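PDB 5C2V: hydrazine synthase subunit beta from Candidatus Kuenenia stuttgartiensis, which forms part of hydrazine synthase, which makes hydrazine from nitric oxide and ammonium, and may modulate hydroxylamine transport between the gamma and alpha active sites. Local coordinates for residues V51-A59 and V71-V82; A260-L268 and V278-V286. All coordinates share one frame; numbering follows the deposited sequence.

Interaction 1 (V51-A59 and V71-V82); sequences VAVRVQPEA and VCNAESDSVSVV. With CA (calcium ion), chain Q.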
ATOM      1  N   VAL B  51     -39.665  50.991  23.582  1.00 53.98           N
ATOM      2  CA  VAL B  51     -39.240  52.375  23.767  1.00 61.45           C
ATOM      3  C   VAL B  51     -38.862  53.030  22.444  1.00 68.83           C
ATOM      4  O   VAL B  51     -37.990  52.543  21.726  1.00 68.91           O
ATOM      5  CB  VAL B  51     -38.043  52.470  24.731  1.00 58.29           C
ATOM      6  CG1 VAL B  51     -37.606  53.918  24.894  1.00 58.77           C
ATOM      7  CG2 VAL B  51     -38.398  51.860  26.077  1.00 57.03           C
ATOM      8  N   ALA B  52     -39.516  54.144  22.132  1.00 72.05           N
ATOM      9  CA  ALA B  52     -39.289  54.836  20.870  1.00 62.36           C
ATOM     10  C   ALA B  52     -37.944  55.556  20.840  1.00 57.45           C
ATOM     11  O   ALA B  52     -37.581  56.267  21.777  1.00 72.87           O
ATOM     12  CB  ALA B  52     -40.417  55.821  20.602  1.00 72.19           C
ATOM     13  N   VAL B  53     -37.209  55.354  19.751  1.00 55.47           N
ATOM     14  CA  VAL B  53     -35.951  56.049  19.511  1.00 58.06           C
ATOM     15  C   VAL B  53     -35.987  56.698  18.134  1.00 64.36           C
ATOM     16  O   VAL B  53     -37.024  56.702  17.469  1.00 73.89           O
ATOM     17  CB  VAL B  53     -34.735  55.106  19.600  1.00 75.24           C
ATOM     18  CG1 VAL B  53     -34.537  54.620  21.029  1.00 53.20           C
ATOM     19  CG2 VAL B  53     -34.891  53.941  18.635  1.00 65.63           C
ATOM     20  N   ARG B  54     -34.856  57.247  17.708  1.00 55.59           N
ATOM     21  CA  ARG B  54     -34.770  57.901  16.408  1.00 65.67           C
ATOM     22  C   ARG B  54     -34.751  56.874  15.276  1.00 60.88           C
ATOM     23  O   ARG B  54     -34.905  55.675  15.506  1.00 64.50           O
ATOM     24  CB  ARG B  54     -33.531  58.793  16.334  1.00 71.56           C
ATOM     25  CG  ARG B  54     -33.391  59.769  17.490  1.00 78.95           C
ATOM     26  CD  ARG B  54     -34.684  60.524  17.745  1.00 75.05           C
ATOM     27  NE  ARG B  54     -34.548  61.483  18.836  1.00 93.64           N
ATOM     28  CZ  ARG B  54     -35.571  62.078  19.439  1.00 99.43           C
ATOM     29  NH1 ARG B  54     -36.813  61.811  19.059  1.00102.11           N
ATOM     30  NH2 ARG B  54     -35.354  62.939  20.424  1.00 95.96           N
ATOM     31  N   VAL B  55     -34.569  57.360  14.053  1.00 53.37           N
ATOM     32  CA  VAL B  55     -34.699  56.535  12.857  1.00 78.02           C
ATOM     33  C   VAL B  55     -33.629  55.444  12.726  1.00 74.69           C
ATOM     34  O   VAL B  55     -32.432  55.719  12.814  1.00 58.00           O
ATOM     35  CB  VAL B  55     -34.663  57.413  11.587  1.00 67.01           C
ATOM     36  CG1 VAL B  55     -35.073  56.610  10.366  1.00 49.69           C
ATOM     37  CG2 VAL B  55     -35.572  58.622  11.758  1.00 62.11           C
ATOM     38  N   GLN B  56     -34.090  54.212  12.514  1.00 69.82           N
ATOM     39  CA  GLN B  56     -33.241  53.070  12.161  1.00 74.66           C
ATOM     40  C   GLN B  56     -32.155  52.721  13.192  1.00 71.01           C
ATOM     41  O   GLN B  56     -30.962  52.815  12.895  1.00 52.53           O
ATOM     42  CB  GLN B  56     -32.583  53.346  10.802  1.00 78.88           C
ATOM     43  CG  GLN B  56     -31.968  52.141  10.128  1.00 79.41           C
ATOM     44  CD  GLN B  56     -31.511  52.442   8.723  1.00 81.45           C
ATOM     45  OE1 GLN B  56     -32.140  53.210   7.995  1.00 74.30           O
ATOM     46  NE2 GLN B  56     -30.406  51.842   8.336  1.00 80.73           N
ATOM     47  N   PRO B  57     -32.555  52.364  14.428  1.00 65.58           N
ATOM     48  CA  PRO B  57     -31.497  51.896  15.331  1.00 60.87           C
ATOM     49  C   PRO B  57     -30.860  50.580  14.875  1.00 67.38           C
ATOM     50  O   PRO B  57     -31.583  49.603  14.678  1.00 59.09           O
ATOM     51  CB  PRO B  57     -32.242  51.705  16.653  1.00 58.28           C
ATOM     52  CG  PRO B  57     -33.639  51.366  16.241  1.00 70.91           C
ATOM     53  CD  PRO B  57     -33.903  52.163  14.990  1.00 68.05           C
ATOM     54  N   GLU B  58     -29.542  50.539  14.701  1.00 64.54           N
ATOM     55  CA  GLU B  58     -28.858  49.259  14.501  1.00 71.99           C
ATOM     56  C   GLU B  58     -28.050  48.660  15.662  1.00 81.29           C
ATOM     57  O   GLU B  58     -27.546  47.543  15.537  1.00 66.16           O
ATOM     58  CB  GLU B  58     -27.991  49.365  13.252  1.00 64.18           C
ATOM     59  CG  GLU B  58     -28.882  49.523  12.037  1.00 59.41           C
ATOM     60  CD  GLU B  58     -28.140  49.717  10.746  1.00 62.77           C
ATOM     61  OE1 GLU B  58     -26.906  49.907  10.772  1.00 61.98           O
ATOM     62  OE2 GLU B  58     -28.810  49.658   9.695  1.00 70.79           O
ATOM     63  N   ALA B  59     -27.927  49.367  16.781  1.00 80.23           N
ATOM     64  CA  ALA B  59     -27.095  48.862  17.875  1.00 72.58           C
ATOM     65  C   ALA B  59     -27.452  49.461  19.230  1.00 79.25           C
ATOM     66  O   ALA B  59     -28.029  50.544  19.308  1.00 78.75           O
ATOM     67  CB  ALA B  59     -25.622  49.112  17.570  1.00 51.84           C
ATOM     68  N   VAL B  71     -28.494  53.680  22.494  1.00 65.28           N
ATOM     69  CA  VAL B  71     -28.920  53.090  21.231  1.00 65.75           C
ATOM     70  C   VAL B  71     -28.328  53.846  20.046  1.00 66.86           C
ATOM     71  O   VAL B  71     -28.274  55.074  20.054  1.00 60.39           O
ATOM     72  CB  VAL B  71     -30.459  53.081  21.118  1.00 54.55           C
ATOM     73  CG1 VAL B  71     -30.901  52.364  19.858  1.00 63.44           C
ATOM     74  CG2 VAL B  71     -31.076  52.429  22.345  1.00 53.33           C
ATOM     75  N   CYS B  72     -27.880  53.115  19.031  1.00 66.86           N
ATOM     76  CA  CYS B  72     -27.319  53.748  17.842  1.00 74.83           C
ATOM     77  C   CYS B  72     -28.367  53.927  16.757  1.00 69.28           C
ATOM     78  O   CYS B  72     -28.808  52.954  16.154  1.00 61.39           O
ATOM     79  CB  CYS B  72     -26.156  52.921  17.291  1.00 61.89           C
ATOM     80  SG  CYS B  72     -24.576  53.205  18.101  1.00 57.23           S
ATOM     81  N   ASN B  73     -28.734  55.176  16.486  1.00 71.96           N
ATOM     82  CA  ASN B  73     -29.645  55.473  15.391  1.00 66.01           C
ATOM     83  C   ASN B  73     -28.841  55.814  14.145  1.00 70.99           C
ATOM     84  O   ASN B  73     -28.189  56.863  14.071  1.00 65.12           O
ATOM     85  CB  ASN B  73     -30.587  56.618  15.761  1.00 62.94           C
ATOM     86  CG  ASN B  73     -31.246  56.417  17.113  1.00 63.17           C
ATOM     87  OD1 ASN B  73     -32.183  55.629  17.250  1.00 55.04           O
ATOM     88  ND2 ASN B  73     -30.763  57.137  18.119  1.00 67.99           N
ATOM     89  N   ALA B  74     -28.908  54.919  13.166  1.00 63.56           N
ATOM     90  CA  ALA B  74     -28.040  54.970  11.998  1.00 62.61           C
ATOM     91  C   ALA B  74     -28.437  56.050  11.002  1.00 62.39           C
ATOM     92  O   ALA B  74     -27.598  56.832  10.553  1.00 64.65           O
ATOM     93  CB  ALA B  74     -28.029  53.620  11.318  1.00 62.19           C
ATOM     94  N   GLU B  75     -29.719  56.089  10.657  1.00 68.95           N
ATOM     95  CA  GLU B  75     -30.208  57.046   9.673  1.00 84.10           C
ATOM     96  C   GLU B  75     -30.217  58.456  10.248  1.00 75.03           C
ATOM     97  O   GLU B  75     -29.944  59.428   9.543  1.00 63.26           O
ATOM     98  CB  GLU B  75     -31.608  56.661   9.193  1.00 75.27           C
ATOM     99  CG  GLU B  75     -32.174  57.585   8.126  1.00 81.49           C
ATOM    100  CD  GLU B  75     -31.315  57.627   6.874  1.00 95.63           C
ATOM    101  OE1 GLU B  75     -31.577  56.833   5.947  1.00121.67           O
ATOM    102  OE2 GLU B  75     -30.383  58.458   6.814  1.00 93.51           O
ATOM    103  N   SER B  76     -30.520  58.558  11.536  1.00 65.96           N
ATOM    104  CA  SER B  76     -30.562  59.848  12.211  1.00 73.68           C
ATOM    105  C   SER B  76     -29.162  60.384  12.478  1.00 82.95           C
ATOM    106  O   SER B  76     -29.005  61.522  12.925  1.00 77.69           O
ATOM    107  CB  SER B  76     -31.337  59.739  13.525  1.00 60.12           C
ATOM    108  OG  SER B  76     -32.652  59.266  13.301  1.00 71.27           O
ATOM    109  N   ASP B  77     -28.157  59.556  12.203  1.00 76.09           N
ATOM    110  CA  ASP B  77     -26.764  59.894  12.481  1.00 64.56           C
ATOM    111  C   ASP B  77     -26.583  60.259  13.953  1.00 68.13           C
ATOM    112  O   ASP B  77     -25.824  61.171  14.281  1.00 54.94           O
ATOM    113  CB  ASP B  77     -26.291  61.050  11.587  1.00 54.24           C
ATOM    114  CG  ASP B  77     -26.070  60.631  10.140  1.00 70.70           C
ATOM    115  OD1 ASP B  77     -27.056  60.462   9.382  1.00 98.62           O
ATOM    116  OD2 ASP B  77     -24.894  60.483   9.756  1.00 78.64           O
ATOM    117  N   SER B  78     -27.281  59.551  14.839  1.00 71.02           N
ATOM    118  CA  SER B  78     -27.294  59.939  16.246  1.00 69.65           C
ATOM    119  C   SER B  78     -27.260  58.764  17.219  1.00 69.71           C
ATOM    120  O   SER B  78     -27.215  57.603  16.816  1.00 73.79           O
ATOM    121  CB  SER B  78     -28.527  60.799  16.538  1.00 77.65           C
ATOM    122  OG  SER B  78     -29.721  60.046  16.400  1.00 78.82           O
ATOM    123  N   VAL B  79     -27.268  59.093  18.507  1.00 68.12           N
ATOM    124  CA  VAL B  79     -27.278  58.115  19.587  1.00 70.90           C
ATOM    125  C   VAL B  79     -28.295  58.515  20.651  1.00 67.31           C
ATOM    126  O   VAL B  79     -28.191  59.588  21.247  1.00 65.76           O
ATOM    127  CB  VAL B  79     -25.888  57.975  20.247  1.00 71.81           C
ATOM    128  CG1 VAL B  79     -25.973  57.097  21.488  1.00 68.37           C
ATOM    129  CG2 VAL B  79     -24.875  57.419  19.257  1.00 63.25           C
ATOM    130  N   SER B  80     -29.278  57.654  20.886  1.00 54.09           N
ATOM    131  CA  SER B  80     -30.296  57.913  21.895  1.00 50.46           C
ATOM    132  C   SER B  80     -29.870  57.395  23.264  1.00 65.11           C
ATOM    133  O   SER B  80     -29.254  56.335  23.370  1.00 70.04           O
ATOM    134  CB  SER B  80     -31.625  57.272  21.489  1.00 49.40           C
ATOM    135  OG  SER B  80     -32.076  57.777  20.244  1.00 85.27           O
ATOM    136  N   VAL B  81     -30.191  58.150  24.309  1.00 72.90           N
ATOM    137  CA  VAL B  81     -29.976  57.679  25.672  1.00 53.72           C
ATOM    138  C   VAL B  81     -31.318  57.328  26.302  1.00 63.88           C
ATOM    139  O   VAL B  81     -32.199  58.178  26.421  1.00 74.11           O
ATOM    140  CB  VAL B  81     -29.251  58.721  26.539  1.00 64.92           C
ATOM    141  CG1 VAL B  81     -29.062  58.192  27.952  1.00 60.90           C
ATOM    142  CG2 VAL B  81     -27.910  59.082  25.920  1.00 66.11           C
ATOM    143  N   VAL B  82     -31.467  56.069  26.701  1.00 65.76           N
ATOM    144  CA  VAL B  82     -32.745  55.573  27.198  1.00 67.22           C
ATOM    145  C   VAL B  82     -32.696  55.240  28.684  1.00 68.90           C
ATOM    146  O   VAL B  82     -31.782  54.556  29.147  1.00 78.30           O
ATOM    147  CB  VAL B  82     -33.192  54.317  26.419  1.00 61.15           C
ATOM    148  CG1 VAL B  82     -34.465  53.733  27.016  1.00 43.20           C
ATOM    149  CG2 VAL B  82     -33.385  54.646  24.946  1.00 56.43           C
TER
HETATM  150 CA    CA Q 402     -25.475  59.358   7.841  1.00 68.57          CA
HETATM  151  O   HOH W   1     -26.455  58.770   5.738  1.00 70.05           O
HETATM  152  O   HOH W   2     -26.014  61.075   6.260  1.00 55.45           O
HETATM  153  O   HOH W   3     -27.436  58.401   8.722  1.00 88.06           O
HETATM  154  O   HOH W   4     -26.128  57.174   7.151  1.00 74.76           O
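Val-53 and Val-55 lie on the crossing that leaves the outermost strand of one beta-propeller blade and enters the innermost strand of the next, and both press on the hairpin 71-82 of that second blade. Val-53 is one bump: its CG1 settles among Val-71, Ser-80 and Val-82, 4.1 Å from Val-82 CG2. Val-51 meets Val-82 tip to tip, CG1 to CG1, and both touch Phe-39 of strand 36-41. Arg-54 lays CB and CG over Ser-76 and Ser-80, then bends at chi2 (-49°) and carries its guanidinium away to a salt bridge with Glu-92. At the hairpin turn, Val-55 CG1 runs alongside Glu-75, 3.7 Å from its CB. Ser-76 has OG beside its own backbone N (chi1 -58°), where it accepts Val-55 N, 2.8 Å from OG, in a bent bond (132° at the hydrogen). The chain then joins the blade edge: Ala-74 N bonds to Gln-56 O, Glu-58 N to Cys-72 O, and Cys-72 N to Ala-59 O. Pro-57 rests CB on Val-71 CG1 at 3.5 Å, while Ala-59 and Cys-72 meet CB to CB on the other face. The methyl of Ala-74 sits against Glu-58, whose OE2 receives Gln-56 NE2 at 3.0 Å and whose OE1 takes a bond from Trp-98. At a G1 bulge, where Asp-77 and Ser-78 both face Asn-73, Asp-77 points away from the crossing; its carboxylate grips the calcium ion with both oxygens, OD2 at 2.3 Å from the metal, beside four waters and Asp-97.

Interaction 2 (A260-L268 and V278-V286); sequences AMDPKGKYL and VTILDMDKV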
ATOM      1  N   ALA B 260     -20.916  36.150  19.969  1.00 65.55           N
ATOM      2  CA  ALA B 260     -21.038  36.145  21.417  1.00 58.38           C
ATOM      3  C   ALA B 260     -19.959  35.247  22.008  1.00 58.78           C
ATOM      4  O   ALA B 260     -19.828  34.080  21.630  1.00 62.64           O
ATOM      5  CB  ALA B 260     -22.421  35.679  21.838  1.00 55.30           C
ATOM      6  N   MET B 261     -19.178  35.807  22.926  1.00 64.91           N
ATOM      7  CA  MET B 261     -18.082  35.082  23.555  1.00 39.53           C
ATOM      8  C   MET B 261     -18.496  34.531  24.913  1.00 54.34           C
ATOM      9  O   MET B 261     -19.041  35.257  25.746  1.00 59.40           O
ATOM     10  CB  MET B 261     -16.859  35.990  23.709  1.00 38.77           C
ATOM     11  CG  MET B 261     -15.689  35.351  24.441  1.00 70.98           C
ATOM     12  SD  MET B 261     -14.915  34.019  23.504  1.00 59.94           S
ATOM     13  CE  MET B 261     -14.207  34.935  22.137  1.00 52.94           C
ATOM     14  N   ASP B 262     -18.244  33.242  25.126  1.00 68.67           N
ATOM     15  CA  ASP B 262     -18.515  32.602  26.408  1.00 62.90           C
ATOM     16  C   ASP B 262     -17.739  33.310  27.515  1.00 64.27           C
ATOM     17  O   ASP B 262     -16.567  33.642  27.332  1.00 63.56           O
ATOM     18  CB  ASP B 262     -18.146  31.116  26.352  1.00 69.03           C
ATOM     19  CG  ASP B 262     -18.572  30.358  27.595  1.00 67.51           C
ATOM     20  OD1 ASP B 262     -19.708  29.840  27.616  1.00 68.64           O
ATOM     21  OD2 ASP B 262     -17.772  30.284  28.551  1.00 61.08           O
ATOM     22  N   PRO B 263     -18.395  33.553  28.661  1.00 71.54           N
ATOM     23  CA  PRO B 263     -17.788  34.282  29.782  1.00 68.18           C
ATOM     24  C   PRO B 263     -16.465  33.683  30.254  1.00 63.25           C
ATOM     25  O   PRO B 263     -15.586  34.423  30.694  1.00 70.14           O
ATOM     26  CB  PRO B 263     -18.852  34.184  30.886  1.00 63.23           C
ATOM     27  CG  PRO B 263     -19.781  33.089  30.450  1.00 68.05           C
ATOM     28  CD  PRO B 263     -19.779  33.154  28.961  1.00 62.30           C
ATOM     29  N   LYS B 264     -16.332  32.363  30.179  1.00 60.94           N
ATOM     30  CA  LYS B 264     -15.084  31.705  30.548  1.00 70.07           C
ATOM     31  C   LYS B 264     -14.202  31.423  29.331  1.00 74.78           C
ATOM     32  O   LYS B 264     -13.119  30.851  29.456  1.00 62.90           O
ATOM     33  CB  LYS B 264     -15.374  30.414  31.315  1.00 77.00           C
ATOM     34  CG  LYS B 264     -16.073  30.656  32.646  1.00 83.02           C
ATOM     35  CD  LYS B 264     -16.293  29.368  33.415  1.00 63.62           C
ATOM     36  CE  LYS B 264     -17.052  29.619  34.708  1.00 67.07           C
ATOM     37  NZ  LYS B 264     -17.319  28.354  35.446  1.00 85.89           N
ATOM     38  N   GLY B 265     -14.674  31.827  28.154  1.00 64.27           N
ATOM     39  CA  GLY B 265     -13.910  31.671  26.928  1.00 61.14           C
ATOM     40  C   GLY B 265     -13.919  30.256  26.381  1.00 56.65           C
ATOM     41  O   GLY B 265     -13.019  29.865  25.638  1.00 54.84           O
ATOM     42  N   LYS B 266     -14.939  29.488  26.749  1.00 56.04           N
ATOM     43  CA  LYS B 266     -15.045  28.096  26.319  1.00 72.04           C
ATOM     44  C   LYS B 266     -15.561  27.955  24.889  1.00 64.89           C
ATOM     45  O   LYS B 266     -15.063  27.129  24.124  1.00 74.35           O
ATOM     46  CB  LYS B 266     -15.956  27.312  27.266  1.00 74.14           C
ATOM     47  CG  LYS B 266     -15.656  27.514  28.739  1.00 83.46           C
ATOM     48  CD  LYS B 266     -16.228  26.378  29.571  1.00 96.68           C
ATOM     49  CE  LYS B 266     -16.493  26.822  30.997  1.00 91.15           C
ATOM     50  NZ  LYS B 266     -15.579  26.165  31.972  1.00 88.92           N
ATOM     51  N   TYR B 267     -16.559  28.756  24.532  1.00 63.24           N
ATOM     52  CA  TYR B 267     -17.199  28.631  23.226  1.00 65.63           C
ATOM     53  C   TYR B 267     -17.313  29.961  22.491  1.00 61.55           C
ATOM     54  O   TYR B 267     -17.318  31.026  23.107  1.00 63.00           O
ATOM     55  CB  TYR B 267     -18.596  28.021  23.373  1.00 55.87           C
ATOM     56  CG  TYR B 267     -18.614  26.647  23.995  1.00 51.04           C
ATOM     57  CD1 TYR B 267     -18.446  25.510  23.216  1.00 68.85           C
ATOM     58  CD2 TYR B 267     -18.811  26.484  25.359  1.00 63.04           C
ATOM     59  CE1 TYR B 267     -18.466  24.249  23.780  1.00 55.90           C
ATOM     60  CE2 TYR B 267     -18.831  25.228  25.933  1.00 71.38           C
ATOM     61  CZ  TYR B 267     -18.659  24.113  25.137  1.00 73.92           C
ATOM     62  OH  TYR B 267     -18.679  22.859  25.703  1.00 85.42           O
ATOM     63  N   LEU B 268     -17.407  29.888  21.167  1.00 64.07           N
ATOM     64  CA  LEU B 268     -17.696  31.070  20.362  1.00 50.09           C
ATOM     65  C   LEU B 268     -19.021  30.887  19.628  1.00 54.74           C
ATOM     66  O   LEU B 268     -19.283  29.827  19.057  1.00 55.42           O
ATOM     67  CB  LEU B 268     -16.570  31.348  19.366  1.00 44.24           C
ATOM     68  CG  LEU B 268     -16.739  32.614  18.520  1.00 52.01           C
ATOM     69  CD1 LEU B 268     -16.868  33.842  19.409  1.00 61.69           C
ATOM     70  CD2 LEU B 268     -15.585  32.775  17.542  1.00 49.28           C
ATOM     71  N   VAL B 278     -27.101  29.390  13.998  1.00 43.72           N
ATOM     72  CA  VAL B 278     -26.040  29.801  14.913  1.00 42.83           C
ATOM     73  C   VAL B 278     -24.931  28.758  14.964  1.00 57.14           C
ATOM     74  O   VAL B 278     -25.156  27.615  15.360  1.00 52.70           O
ATOM     75  CB  VAL B 278     -26.576  30.044  16.334  1.00 62.69           C
ATOM     76  CG1 VAL B 278     -25.429  30.370  17.280  1.00 58.85           C
ATOM     77  CG2 VAL B 278     -27.601  31.166  16.328  1.00 54.46           C
ATOM     78  N   THR B 279     -23.731  29.160  14.560  1.00 61.07           N
ATOM     79  CA  THR B 279     -22.581  28.266  14.576  1.00 56.20           C
ATOM     80  C   THR B 279     -21.816  28.393  15.889  1.00 57.94           C
ATOM     81  O   THR B 279     -21.314  29.465  16.230  1.00 53.33           O
ATOM     82  CB  THR B 279     -21.629  28.544  13.398  1.00 58.15           C
ATOM     83  OG1 THR B 279     -22.236  28.095  12.179  1.00 49.90           O
ATOM     84  CG2 THR B 279     -20.313  27.809  13.591  1.00 53.73           C
ATOM     85  N   ILE B 280     -21.741  27.289  16.624  1.00 57.16           N
ATOM     86  CA  ILE B 280     -21.045  27.251  17.903  1.00 53.04           C
ATOM     87  C   ILE B 280     -19.743  26.471  17.785  1.00 54.24           C
ATOM     88  O   ILE B 280     -19.737  25.310  17.353  1.00 53.57           O
ATOM     89  CB  ILE B 280     -21.916  26.621  19.002  1.00 53.59           C
ATOM     90  CG1 ILE B 280     -23.316  27.238  18.990  1.00 56.66           C
ATOM     91  CG2 ILE B 280     -21.257  26.781  20.364  1.00 63.69           C
ATOM     92  CD1 ILE B 280     -24.268  26.609  19.979  1.00 55.42           C
ATOM     93  N   LEU B 281     -18.648  27.120  18.176  1.00 51.96           N
ATOM     94  CA  LEU B 281     -17.310  26.550  18.060  1.00 61.56           C
ATOM     95  C   LEU B 281     -16.639  26.374  19.420  1.00 65.54           C
ATOM     96  O   LEU B 281     -16.930  27.107  20.369  1.00 61.40           O
ATOM     97  CB  LEU B 281     -16.433  27.434  17.170  1.00 46.83           C
ATOM     98  CG  LEU B 281     -16.954  27.774  15.773  1.00 44.62           C
ATOM     99  CD1 LEU B 281     -16.002  28.725  15.069  1.00 37.87           C
ATOM    100  CD2 LEU B 281     -17.154  26.509  14.957  1.00 54.94           C
ATOM    101  N   ASP B 282     -15.719  25.414  19.492  1.00 71.39           N
ATOM    102  CA  ASP B 282     -14.964  25.148  20.712  1.00 47.67           C
ATOM    103  C   ASP B 282     -13.695  25.991  20.691  1.00 53.64           C
ATOM    104  O   ASP B 282     -12.813  25.781  19.860  1.00 56.12           O
ATOM    105  CB  ASP B 282     -14.633  23.656  20.821  1.00 52.32           C
ATOM    106  CG  ASP B 282     -14.082  23.267  22.184  1.00 63.02           C
ATOM    107  OD1 ASP B 282     -13.186  23.965  22.703  1.00 53.39           O
ATOM    108  OD2 ASP B 282     -14.551  22.250  22.737  1.00 60.36           O
ATOM    109  N   MET B 283     -13.600  26.935  21.621  1.00 51.31           N
ATOM    110  CA  MET B 283     -12.549  27.944  21.576  1.00 61.55           C
ATOM    111  C   MET B 283     -11.189  27.446  22.057  1.00 68.98           C
ATOM    112  O   MET B 283     -10.168  28.040  21.729  1.00 61.00           O
ATOM    113  CB  MET B 283     -12.958  29.174  22.390  1.00 65.47           C
ATOM    114  CG  MET B 283     -13.835  30.150  21.626  1.00 62.83           C
ATOM    115  SD  MET B 283     -13.026  30.749  20.128  1.00 64.58           S
ATOM    116  CE  MET B 283     -11.622  31.623  20.816  1.00 50.83           C
ATOM    117  N   ASP B 284     -11.171  26.379  22.846  1.00 64.50           N
ATOM    118  CA  ASP B 284      -9.907  25.809  23.301  1.00 61.12           C
ATOM    119  C   ASP B 284      -9.267  24.935  22.224  1.00 57.36           C
ATOM    120  O   ASP B 284      -8.046  24.769  22.191  1.00 63.72           O
ATOM    121  CB  ASP B 284     -10.107  25.016  24.592  1.00 70.94           C
ATOM    122  CG  ASP B 284     -10.566  25.890  25.744  1.00 97.60           C
ATOM    123  OD1 ASP B 284      -9.848  26.857  26.072  1.00 95.83           O
ATOM    124  OD2 ASP B 284     -11.639  25.616  26.323  1.00101.84           O
ATOM    125  N   LYS B 285     -10.098  24.383  21.345  1.00 42.66           N
ATOM    126  CA  LYS B 285      -9.597  23.662  20.183  1.00 47.62           C
ATOM    127  C   LYS B 285      -9.121  24.650  19.121  1.00 52.67           C
ATOM    128  O   LYS B 285      -8.123  24.409  18.441  1.00 51.46           O
ATOM    129  CB  LYS B 285     -10.668  22.730  19.611  1.00 39.91           C
ATOM    130  CG  LYS B 285     -10.988  21.529  20.494  1.00 44.33           C
ATOM    131  CD  LYS B 285     -11.943  20.561  19.807  1.00 45.34           C
ATOM    132  CE  LYS B 285     -12.154  19.303  20.642  1.00 59.86           C
ATOM    133  NZ  LYS B 285     -13.064  18.323  19.981  1.00 80.94           N
ATOM    134  N   VAL B 286      -9.841  25.760  18.985  1.00 49.67           N
ATOM    135  CA  VAL B 286      -9.457  26.818  18.053  1.00 51.44           C
ATOM    136  C   VAL B 286      -8.147  27.477  18.472  1.00 41.38           C
ATOM    137  O   VAL B 286      -7.192  27.531  17.698  1.00 43.96           O
ATOM    138  CB  VAL B 286     -10.549  27.902  17.944  1.00 66.54           C
ATOM    139  CG1 VAL B 286     -10.022  29.117  17.195  1.00 44.14           C
ATOM    140  CG2 VAL B 286     -11.787  27.346  17.262  1.00 40.79           C
TER
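Met-283 and Leu-268 form the tight part of this contact, where the second and third strands of a beta-propeller blade pair and the third runs straight into a helix. The methionine bends at chi2 (-58°) and again at chi3, folding its thioether back over strand 267-268: CG lies 3.6 Å from Leu-268 N, and SD 3.7 Å from Leu-268 CB. Its CB meets the carbonyl O of Gly-265, and its methyl only grazes Met-261, CE to CE at 4.4 Å. Next to it the backbones pair antiparallel. Leu-268 and Leu-281 exchange a pair of N-H to O bonds, and Met-283 N continues the ladder to Lys-266 O at 2.9 Å. Tyr-267 lies on the opposite face of the sheet from Leu-268, its ring edge turned to the carbonyl O of Leu-281, with CD1 4.2 Å from Ile-280 CG2. Beside Met-283 the contact loosens toward solvent at Lys-266 and the exposed Asp-284. These two carry opposite charges but stay apart, NZ to OD2 at 6.9 Å, and each side also has bonds within its own segment. In 260-268 an Asx turn, Lys-264 N to Asp-262 OD2, braces the type I turn ending at Gly-265; in 278-286, Asp-282 N-caps the helix, OD1 accepting Asp-284 N at 3.1 Å. Strand 312-317 flanks 277-282 with Val-313 against Tyr-267 and Asp-282, Tyr-311 of helix 308-311 touches Leu-281 and Val-286, and Pro-3 of the gamma subunit packs on Ile-280.

In the fold
Interactions 1 and 2 lie in different blades of one propeller, on opposite sides of the chain's centre. Their own centres are 30 Å apart and their nearest atoms about 14 Å, so neither touches the other and they share no sheet. Along the chain they come in series. Interaction 1 ties the end of strand 46-52, the crossing and the start of strand 57-62 to strands 68-73 and 78-83, beside the calcium site. Interaction 2 belongs to the sheet 256-317, where helices are inserted between the third and fourth strands and the gamma subunit comes within reach. One contact thus spans the passage between consecutive blades; the other lies within a single blade, where a strand leads into inserted helices.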